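Local coordinates for aminopeptidase N (Francisella tularensis subsp. tularensis, PDB 5DLL), which probably degrades intracellular peptides as a zinc-dependent M1-family aminopeptidase, releasing N-terminal amino acids, preferably alanine, at residues V221-Y226 against D260-V265; F448-A453 against Q491-P496; V679-L684 against D695-L700. All blocks are in the same frame, centred on the assembly; numbering follows the deposited sequence.

Interaction 1: residues V221-Y226 against D260-V265; sequences VSLEIY and DTFMIV
Glu224 lies alongside Met263, the two side chains rising from the same face of the sheet, and its OE1 sits 3.6 Å from Met263 CG. Glu224 CG is anti to its carbonyl carbon (chi1 -52°) and the chain runs extended, which carries the carboxylate to the phenol of Tyr226, two residues on. Tyr226 OH donates to Glu224 OE1 over 2.9 Å; the oxygen lies in the plane of the ring, yet the phenol meets it from above the carboxylate plane. Ser222 OG adds a weak bond to OE2, so both carboxylate oxygens are tethered along one strand. On the other face the contacts are purely apolar: Leu223 CD2 reaches Phe262 CB at 4.0 Å, and Ile225 CG1 lies beside Ile264 CB, both isoleucines pointing the same way. Beneath the side chains runs a regular parallel ladder of five backbone bonds, with Ser222, Glu224 and Tyr226 as its donors on 221-226. The bond from Ile264 N to Glu224 O, 2.8 Å long, is nearly straight at 167° and lies in the carbonyl plane. Helix 236-253 makes the beta-alpha-beta crossover between these strands of the catalytic domain. The Phe262 side chain stands about 9 Å from that of the zinc ligand His313, while strands 207-214 and 280-284 flank the pair and strand 166-169 packs on Tyr226, Met263 and Val265.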
loop_
_atom_site.group_PDB
_atom_site.type_symbol
_atom_site.label_atom_id
_atom_site.label_comp_id
_atom_site.label_asym_id
_atom_site.label_seq_id
_atom_site.Cartn_x
_atom_site.Cartn_y
_atom_site.Cartn_z
ATOM N N VAL A 221 10.211 2.088 -27.390
ATOM C CA VAL A 221 9.216 2.780 -26.572
ATOM C C VAL A 221 9.823 4.046 -25.966
ATOM O O VAL A 221 10.801 3.977 -25.224
ATOM C CB VAL A 221 8.702 1.867 -25.434
ATOM C CG1 VAL A 221 7.763 2.628 -24.507
ATOM C CG2 VAL A 221 7.998 0.643 -26.007
ATOM N N SER A 222 9.236 5.201 -26.272
ATOM C CA SER A 222 9.698 6.461 -25.698
ATOM C C SER A 222 9.205 6.595 -24.253
ATOM O O SER A 222 8.008 6.479 -23.982
ATOM C CB SER A 222 9.224 7.646 -26.543
ATOM O OG SER A 222 9.855 8.844 -26.128
ATOM N N LEU A 223 10.141 6.809 -23.332
ATOM C CA LEU A 223 9.823 7.041 -21.923
ATOM C C LEU A 223 9.993 8.530 -21.626
ATOM O O LEU A 223 10.960 9.150 -22.079
ATOM C CB LEU A 223 10.729 6.201 -21.016
ATOM C CG LEU A 223 10.794 4.695 -21.304
ATOM C CD1 LEU A 223 11.620 3.986 -20.239
ATOM C CD2 LEU A 223 9.409 4.069 -21.388
ATOM N N GLU A 224 9.046 9.105 -20.883
ATOM C CA GLU A 224 9.018 10.548 -20.666
ATOM C C GLU A 224 8.477 10.905 -19.286
ATOM O O GLU A 224 7.275 10.829 -19.048
ATOM C CB GLU A 224 8.168 11.228 -21.746
ATOM C CG GLU A 224 8.547 10.866 -23.177
ATOM C CD GLU A 224 7.789 11.662 -24.223
ATOM O OE1 GLU A 224 6.707 12.211 -23.908
ATOM O OE2 GLU A 224 8.280 11.732 -25.370
ATOM N N ILE A 225 9.370 11.291 -18.379
ATOM C CA ILE A 225 8.964 11.842 -17.088
ATOM C C ILE A 225 8.919 13.365 -17.200
ATOM O O ILE A 225 9.884 13.981 -17.653
ATOM C CB ILE A 225 9.922 11.425 -15.952
ATOM C CG1 ILE A 225 9.854 9.910 -15.740
ATOM C CG2 ILE A 225 9.573 12.151 -14.658
ATOM C CD1 ILE A 225 10.819 9.381 -14.698
ATOM N N TYR A 226 7.793 13.953 -16.792
ATOM C CA TYR A 226 7.585 15.399 -16.834
ATOM C C TYR A 226 7.387 15.960 -15.427
ATOM O O TYR A 226 6.604 15.426 -14.638
ATOM C CB TYR A 226 6.353 15.733 -17.675
ATOM C CG TYR A 226 6.536 15.534 -19.162
ATOM C CD1 TYR A 226 7.095 16.535 -19.952
ATOM C CD2 TYR A 226 6.138 14.355 -19.782
ATOM C CE1 TYR A 226 7.261 16.363 -21.317
ATOM C CE2 TYR A 226 6.301 14.171 -21.147
ATOM C CZ TYR A 226 6.864 15.178 -21.911
ATOM O OH TYR A 226 7.030 15.003 -23.270
ATOM N N ASP A 260 3.709 3.083 -28.188
ATOM C CA ASP A 260 5.040 3.551 -28.599
ATOM C C ASP A 260 5.622 4.589 -27.653
ATOM O O ASP A 260 6.785 4.963 -27.799
ATOM C CB ASP A 260 4.999 4.157 -30.005
ATOM C CG ASP A 260 4.434 3.209 -31.035
ATOM O OD1 ASP A 260 4.472 1.980 -30.800
ATOM O OD2 ASP A 260 3.948 3.699 -32.078
ATOM N N THR A 261 4.811 5.083 -26.716
ATOM C CA THR A 261 5.283 6.051 -25.720
ATOM C C THR A 261 4.620 5.829 -24.359
ATOM O O THR A 261 3.497 5.355 -24.278
ATOM C CB THR A 261 5.107 7.518 -26.200
ATOM O OG1 THR A 261 5.276 8.420 -25.098
ATOM C CG2 THR A 261 3.753 7.744 -26.820
ATOM N N PHE A 262 5.349 6.160 -23.300
ATOM C CA PHE A 262 4.882 5.979 -21.930
ATOM C C PHE A 262 5.339 7.181 -21.127
ATOM O O PHE A 262 6.536 7.466 -21.056
ATOM C CB PHE A 262 5.467 4.701 -21.334
ATOM C CG PHE A 262 5.147 4.501 -19.879
ATOM C CD1 PHE A 262 3.958 3.902 -19.491
ATOM C CD2 PHE A 262 6.043 4.904 -18.895
ATOM C CE1 PHE A 262 3.659 3.717 -18.147
ATOM C CE2 PHE A 262 5.752 4.721 -17.552
ATOM C CZ PHE A 262 4.556 4.126 -17.176
ATOM N N MET A 263 4.384 7.878 -20.521
ATOM C CA MET A 263 4.650 9.154 -19.877
ATOM C C MET A 263 4.348 9.094 -18.391
ATOM O O MET A 263 3.468 8.351 -17.955
ATOM C CB MET A 263 3.807 10.250 -20.526
ATOM C CG MET A 263 4.200 10.563 -21.960
ATOM S SD MET A 263 2.956 11.545 -22.813
ATOM C CE MET A 263 1.712 10.305 -23.173
ATOM N N ILE A 264 5.103 9.869 -17.622
ATOM C CA ILE A 264 4.820 10.106 -16.211
ATOM C C ILE A 264 4.817 11.611 -15.995
ATOM O O ILE A 264 5.614 12.327 -16.600
ATOM C CB ILE A 264 5.868 9.459 -15.283
ATOM C CG1 ILE A 264 5.744 7.933 -15.322
ATOM C CG2 ILE A 264 5.715 9.965 -13.849
ATOM C CD1 ILE A 264 6.810 7.206 -14.528
ATOM N N VAL A 265 3.907 12.083 -15.146
ATOM C CA VAL A 265 3.844 13.492 -14.782
ATOM C C VAL A 265 3.808 13.609 -13.262
ATOM O O VAL A 265 2.934 13.034 -12.610
ATOM C CB VAL A 265 2.617 14.188 -15.402
ATOM C CG1 VAL A 265 2.602 15.669 -15.041
ATOM C CG2 VAL A 265 2.606 13.994 -16.916
#

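Interaction 2: residues F448-A453 against Q491-P496; sequences FKRWYA and QALHIP
One hydrogen bond links the segments: the indole of Trp451 donates through NE1 to His494 O, 2.8 Å away and nearly straight at 167°. The carbonyl oxygen lies in the indole plane, whereas the donor stands above the carbonyl plane and off its lone pairs. The bond helps to set the turn of the ring and satisfies the N-H of a buried residue. A second polar approach falls short of bonding: Arg450 NE comes to 3.0 Å from Gln491 OE1, but at a poor angle, the guanidinium crossing the amide with the planes 75° apart. Gln454 OE1 accepts from Gln491 N and, weakly, from Arg450 NH2.

Most of the aromatic contacts gather round the same indole. Leu493 CD1 makes a CH-pi contact with the six-membered ring, 3.7 Å from its centroid and only 9° off the normal, while Ile495 CD1 approaches CZ2 obliquely at 3.5 Å. Within 448-453, Trp451 CD1 rests over one face of the Phe448 ring, toward its rim. Apart from these, His494 CB comes to the edge of the Phe448 ring.

Among the aliphatic contacts, Leu493 divides its two methyls: CD1 serves the tryptophan, and CD2 meets Arg450 CG at 3.6 Å, where the arginine chain bends at chi2.

Met402 and Ile399 of helix 390-423 also touch the indole. The arrangement is a domain junction of an M1 aminopeptidase, where the end of the catalytic domain is packed against the Ig-like beta domain that follows it.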
loop_
_atom_site.group_PDB
_atom_site.type_symbol
_atom_site.label_atom_id
_atom_site.label_comp_id
_atom_site.label_asym_id
_atom_site.label_seq_id
_atom_site.Cartn_x
_atom_site.Cartn_y
_atom_site.Cartn_z
ATOM N N PHE A 448 -13.347 -22.269 -3.467
ATOM C CA PHE A 448 -12.430 -21.158 -3.279
ATOM C C PHE A 448 -13.117 -19.798 -3.479
ATOM O O PHE A 448 -12.762 -18.824 -2.817
ATOM C CB PHE A 448 -11.248 -21.299 -4.233
ATOM C CG PHE A 448 -10.182 -20.275 -4.016
ATOM C CD1 PHE A 448 -9.242 -20.445 -3.015
ATOM C CD2 PHE A 448 -10.123 -19.137 -4.803
ATOM C CE1 PHE A 448 -8.256 -19.502 -2.805
ATOM C CE2 PHE A 448 -9.139 -18.187 -4.597
ATOM C CZ PHE A 448 -8.204 -18.372 -3.597
ATOM N N LYS A 449 -14.099 -19.738 -4.384
ATOM C CA LYS A 449 -14.856 -18.500 -4.649
ATOM C C LYS A 449 -15.526 -17.908 -3.405
ATOM O O LYS A 449 -15.762 -16.698 -3.335
ATOM C CB LYS A 449 -15.906 -18.733 -5.741
ATOM C CG LYS A 449 -15.308 -18.777 -7.135
ATOM C CD LYS A 449 -16.303 -19.250 -8.176
ATOM C CE LYS A 449 -15.649 -19.329 -9.542
ATOM N NZ LYS A 449 -16.552 -19.925 -10.559
ATOM N N ARG A 450 -15.820 -18.770 -2.433
ATOM C CA ARG A 450 -16.391 -18.371 -1.144
ATOM C C ARG A 450 -15.517 -17.367 -0.356
ATOM O O ARG A 450 -16.021 -16.689 0.542
ATOM C CB ARG A 450 -16.670 -19.635 -0.312
ATOM C CG ARG A 450 -17.344 -19.432 1.038
ATOM C CD ARG A 450 -18.656 -18.671 0.939
ATOM N NE ARG A 450 -19.229 -18.417 2.261
ATOM C CZ ARG A 450 -20.194 -17.535 2.512
ATOM N NH1 ARG A 450 -20.717 -16.800 1.532
ATOM N NH2 ARG A 450 -20.640 -17.384 3.757
ATOM N N TRP A 451 -14.225 -17.274 -0.687
ATOM C CA TRP A 451 -13.333 -16.247 -0.112
ATOM C C TRP A 451 -13.777 -14.807 -0.422
ATOM O O TRP A 451 -13.568 -13.897 0.387
ATOM C CB TRP A 451 -11.891 -16.430 -0.611
ATOM C CG TRP A 451 -11.091 -17.457 0.138
ATOM C CD1 TRP A 451 -10.766 -18.714 -0.284
ATOM C CD2 TRP A 451 -10.496 -17.303 1.434
ATOM N NE1 TRP A 451 -10.016 -19.356 0.671
ATOM C CE2 TRP A 451 -9.837 -18.513 1.737
ATOM C CE3 TRP A 451 -10.467 -16.263 2.374
ATOM C CZ2 TRP A 451 -9.150 -18.712 2.941
ATOM C CZ3 TRP A 451 -9.781 -16.461 3.569
ATOM C CH2 TRP A 451 -9.134 -17.677 3.841
ATOM N N TYR A 452 -14.370 -14.607 -1.595
ATOM C CA TYR A 452 -14.842 -13.282 -2.008
ATOM C C TYR A 452 -16.084 -12.820 -1.246
ATOM O O TYR A 452 -16.252 -11.621 -1.003
ATOM C CB TYR A 452 -15.085 -13.250 -3.523
ATOM C CG TYR A 452 -13.788 -13.257 -4.292
ATOM C CD1 TYR A 452 -13.132 -12.067 -4.591
ATOM C CD2 TYR A 452 -13.189 -14.452 -4.676
ATOM C CE1 TYR A 452 -11.926 -12.063 -5.271
ATOM C CE2 TYR A 452 -11.982 -14.457 -5.359
ATOM C CZ TYR A 452 -11.355 -13.260 -5.654
ATOM O OH TYR A 452 -10.158 -13.248 -6.332
ATOM N N ALA A 453 -16.932 -13.772 -0.859
ATOM C CA ALA A 453 -18.191 -13.474 -0.169
ATOM C C ALA A 453 -18.054 -13.410 1.356
ATOM O O ALA A 453 -18.738 -12.616 2.005
ATOM C CB ALA A 453 -19.252 -14.497 -0.557
ATOM N N GLN A 491 -18.926 -20.452 6.689
ATOM C CA GLN A 491 -18.699 -21.725 5.991
ATOM C C GLN A 491 -17.234 -22.178 5.997
ATOM O O GLN A 491 -16.333 -21.425 6.375
ATOM C CB GLN A 491 -19.165 -21.610 4.537
ATOM C CG GLN A 491 -20.661 -21.418 4.366
ATOM C CD GLN A 491 -21.105 -21.611 2.931
ATOM O OE1 GLN A 491 -20.436 -21.167 1.995
ATOM N NE2 GLN A 491 -22.235 -22.282 2.749
ATOM N N ALA A 492 -17.016 -23.419 5.563
ATOM C CA ALA A 492 -15.675 -23.977 5.410
ATOM C C ALA A 492 -15.045 -23.514 4.096
ATOM O O ALA A 492 -15.524 -23.852 3.012
ATOM C CB ALA A 492 -15.725 -25.494 5.457
ATOM N N LEU A 493 -13.969 -22.739 4.205
ATOM C CA LEU A 493 -13.240 -22.227 3.045
ATOM C C LEU A 493 -12.215 -23.227 2.497
ATOM O O LEU A 493 -11.963 -24.276 3.089
ATOM C CB LEU A 493 -12.518 -20.932 3.422
ATOM C CG LEU A 493 -13.401 -19.812 3.972
ATOM C CD1 LEU A 493 -12.562 -18.769 4.694
ATOM C CD2 LEU A 493 -14.208 -19.182 2.849
ATOM N N HIS A 494 -11.632 -22.871 1.355
ATOM C CA HIS A 494 -10.536 -23.613 0.748
ATOM C C HIS A 494 -9.221 -23.014 1.263
ATOM O O HIS A 494 -8.822 -21.927 0.836
ATOM C CB HIS A 494 -10.630 -23.474 -0.776
ATOM C CG HIS A 494 -9.784 -24.446 -1.538
ATOM N ND1 HIS A 494 -10.087 -24.836 -2.825
ATOM C CD2 HIS A 494 -8.652 -25.109 -1.201
ATOM C CE1 HIS A 494 -9.176 -25.693 -3.250
ATOM N NE2 HIS A 494 -8.297 -25.877 -2.283
ATOM N N ILE A 495 -8.560 -23.715 2.189
ATOM C CA ILE A 495 -7.312 -23.227 2.799
ATOM C C ILE A 495 -6.118 -24.036 2.284
ATOM O O ILE A 495 -6.086 -25.256 2.455
ATOM C CB ILE A 495 -7.302 -23.347 4.350
ATOM C CG1 ILE A 495 -8.680 -23.086 4.975
ATOM C CG2 ILE A 495 -6.256 -22.415 4.949
ATOM C CD1 ILE A 495 -9.204 -21.680 4.807
ATOM N N PRO A 496 -5.135 -23.366 1.652
ATOM C CA PRO A 496 -3.872 -24.018 1.326
ATOM C C PRO A 496 -2.885 -23.916 2.486
ATOM O O PRO A 496 -2.632 -22.816 2.988
ATOM C CB PRO A 496 -3.369 -23.224 0.121
ATOM C CG PRO A 496 -3.926 -21.860 0.314
ATOM C CD PRO A 496 -5.198 -22.000 1.108
#

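Interaction 3: residues V679-L684 against D695-L700; sequences VCLSYL and DLAQQL
Val679 O is gripped by two donors, besides a weak bond from Ser682 N. Ser682 OG reaches it over 3.0 Å, in the carbonyl plane and on a lone pair, and Tyr683 N makes the ordinary helical bond at 3.3 Å. The serine thus folds its hydroxyl back onto its own helix, on a residue that does not touch 695-700.

What joins the two segments is leucine and alanine alone. Leu681, with CG anti to the backbone N (chi1 -176°), sends both methyls across to press on Ala697 from one side, CD2 4.0 Å from Ala697 CB and CD1 nearly as close. The same CD2 meets Leu700 CD2 at 4.1 Å. Helices 668-685 and 691-703 follow one another in the C-terminal helical domain, assigned to the ARM-repeat class, and form a splayed hairpin: the axes of 679-684 and 695-700 approach to 10.4 Å, with 134° between their directions. One turn on from Leu681, Leu684 crosses Leu696 obliquely, and their CD1 methyls touch tip to tip at 3.7 Å. Helix 648-658 lies against this leucine layer, Trp651 meeting Leu684, Leu652 meeting Leu696 and Tyr655 meeting Leu700; helix 707-717 brings Leu717 to Ala697 and Glu716 to Leu681.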
loop_
_atom_site.group_PDB
_atom_site.type_symbol
_atom_site.label_atom_id
_atom_site.label_comp_id
_atom_site.label_asym_id
_atom_site.label_seq_id
_atom_site.Cartn_x
_atom_site.Cartn_y
_atom_site.Cartn_z
ATOM N N VAL A 679 21.046 -2.957 13.162
ATOM C CA VAL A 679 20.525 -3.798 14.246
ATOM C C VAL A 679 21.611 -4.048 15.286
ATOM O O VAL A 679 21.362 -3.944 16.487
ATOM C CB VAL A 679 19.994 -5.152 13.730
ATOM C CG1 VAL A 679 19.666 -6.092 14.890
ATOM C CG2 VAL A 679 18.768 -4.935 12.857
ATOM N N CYS A 680 22.810 -4.377 14.816
ATOM C CA CYS A 680 23.963 -4.552 15.697
ATOM C C CYS A 680 24.201 -3.314 16.552
ATOM O O CYS A 680 24.338 -3.415 17.768
ATOM C CB CYS A 680 25.225 -4.862 14.885
ATOM S SG CYS A 680 25.220 -6.490 14.108
ATOM N N LEU A 681 24.226 -2.149 15.909
ATOM C CA LEU A 681 24.503 -0.886 16.597
ATOM C C LEU A 681 23.449 -0.510 17.649
ATOM O O LEU A 681 23.774 0.176 18.620
ATOM C CB LEU A 681 24.662 0.256 15.581
ATOM C CG LEU A 681 25.061 1.632 16.138
ATOM C CD1 LEU A 681 26.354 1.556 16.941
ATOM C CD2 LEU A 681 25.182 2.645 15.012
ATOM N N SER A 682 22.203 -0.950 17.461
ATOM C CA SER A 682 21.142 -0.685 18.441
ATOM C C SER A 682 21.354 -1.516 19.699
ATOM O O SER A 682 21.112 -1.036 20.804
ATOM C CB SER A 682 19.736 -0.935 17.857
ATOM O OG SER A 682 19.314 -2.285 18.004
ATOM N N TYR A 683 21.817 -2.754 19.529
ATOM C CA TYR A 683 22.131 -3.610 20.673
ATOM C C TYR A 683 23.369 -3.139 21.439
ATOM O O TYR A 683 23.481 -3.378 22.638
ATOM C CB TYR A 683 22.310 -5.060 20.234
ATOM C CG TYR A 683 21.010 -5.805 20.083
ATOM C CD1 TYR A 683 20.365 -6.345 21.194
ATOM C CD2 TYR A 683 20.425 -5.976 18.832
ATOM C CE1 TYR A 683 19.172 -7.036 21.061
ATOM C CE2 TYR A 683 19.235 -6.665 18.687
ATOM C CZ TYR A 683 18.612 -7.194 19.804
ATOM O OH TYR A 683 17.425 -7.876 19.662
ATOM N N LEU A 684 24.294 -2.473 20.751
ATOM C CA LEU A 684 25.457 -1.883 21.415
ATOM C C LEU A 684 25.075 -0.688 22.310
ATOM O O LEU A 684 25.766 -0.395 23.296
ATOM C CB LEU A 684 26.515 -1.473 20.381
ATOM C CG LEU A 684 27.145 -2.614 19.563
ATOM C CD1 LEU A 684 28.043 -2.054 18.464
ATOM C CD2 LEU A 684 27.916 -3.594 20.445
ATOM N N ASP A 695 30.793 5.320 20.509
ATOM C CA ASP A 695 31.964 5.687 19.720
ATOM C C ASP A 695 31.773 5.284 18.264
ATOM O O ASP A 695 32.123 6.040 17.359
ATOM C CB ASP A 695 33.230 5.048 20.299
ATOM C CG ASP A 695 33.518 5.505 21.721
ATOM O OD1 ASP A 695 32.922 6.516 22.160
ATOM O OD2 ASP A 695 34.333 4.848 22.404
ATOM N N LEU A 696 31.199 4.100 18.053
ATOM C CA LEU A 696 30.918 3.594 16.705
ATOM C C LEU A 696 29.810 4.385 16.013
ATOM O O LEU A 696 29.881 4.631 14.806
ATOM C CB LEU A 696 30.537 2.105 16.745
ATOM C CG LEU A 696 31.652 1.105 17.079
ATOM C CD1 LEU A 696 31.084 -0.301 17.218
ATOM C CD2 LEU A 696 32.756 1.139 16.032
ATOM N N ALA A 697 28.787 4.767 16.777
ATOM C CA ALA A 697 27.682 5.571 16.252
ATOM C C ALA A 697 28.145 6.978 15.889
ATOM O O ALA A 697 27.746 7.526 14.860
ATOM C CB ALA A 697 26.555 5.637 17.267
ATOM N N GLN A 698 28.994 7.548 16.742
ATOM C CA GLN A 698 29.522 8.894 16.543
ATOM C C GLN A 698 30.390 8.989 15.283
ATOM O O GLN A 698 30.337 9.994 14.570
ATOM C CB GLN A 698 30.318 9.336 17.780
ATOM C CG GLN A 698 30.838 10.768 17.729
ATOM C CD GLN A 698 29.725 11.794 17.632
ATOM O OE1 GLN A 698 28.838 11.846 18.483
ATOM N NE2 GLN A 698 29.770 12.618 16.590
ATOM N N GLN A 699 31.183 7.953 15.014
ATOM C CA GLN A 699 32.022 7.929 13.816
ATOM C C GLN A 699 31.172 7.741 12.564
ATOM O O GLN A 699 31.346 8.463 11.581
ATOM C CB GLN A 699 33.091 6.833 13.902
ATOM C CG GLN A 699 34.185 7.106 14.927
ATOM C CD GLN A 699 34.951 8.393 14.654
ATOM O OE1 GLN A 699 35.556 8.559 13.592
ATOM N NE2 GLN A 699 34.930 9.309 15.619
ATOM N N LEU A 700 30.251 6.781 12.610
ATOM C CA LEU A 700 29.338 6.519 11.495
ATOM C C LEU A 700 28.581 7.783 11.121
ATOM O O LEU A 700 28.409 8.091 9.940
ATOM C CB LEU A 700 28.344 5.411 11.864
ATOM C CG LEU A 700 27.364 4.929 10.787
ATOM C CD1 LEU A 700 28.086 4.605 9.489
ATOM C CD2 LEU A 700 26.593 3.715 11.284
#

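Following the chain from the N terminus, interaction 1 comes first and closes the loop that holds helix 236-253, pairing neighbouring strands in the sheet of the catalytic domain. Interaction 2 opens well after it has closed: its loop leaves the end of the catalytic domain, runs through strands 459-467 and 472-480, and returns at the start of strand 495-502, so this is the contact that ties two domains together. Interaction 3 closes a short turn between successive helices of the C-terminal helical domain. The three stand in series, with none nested or crossed; their centres lie 41 to 48 Å apart, and even the nearest atoms of any two are about 25 Å or more apart.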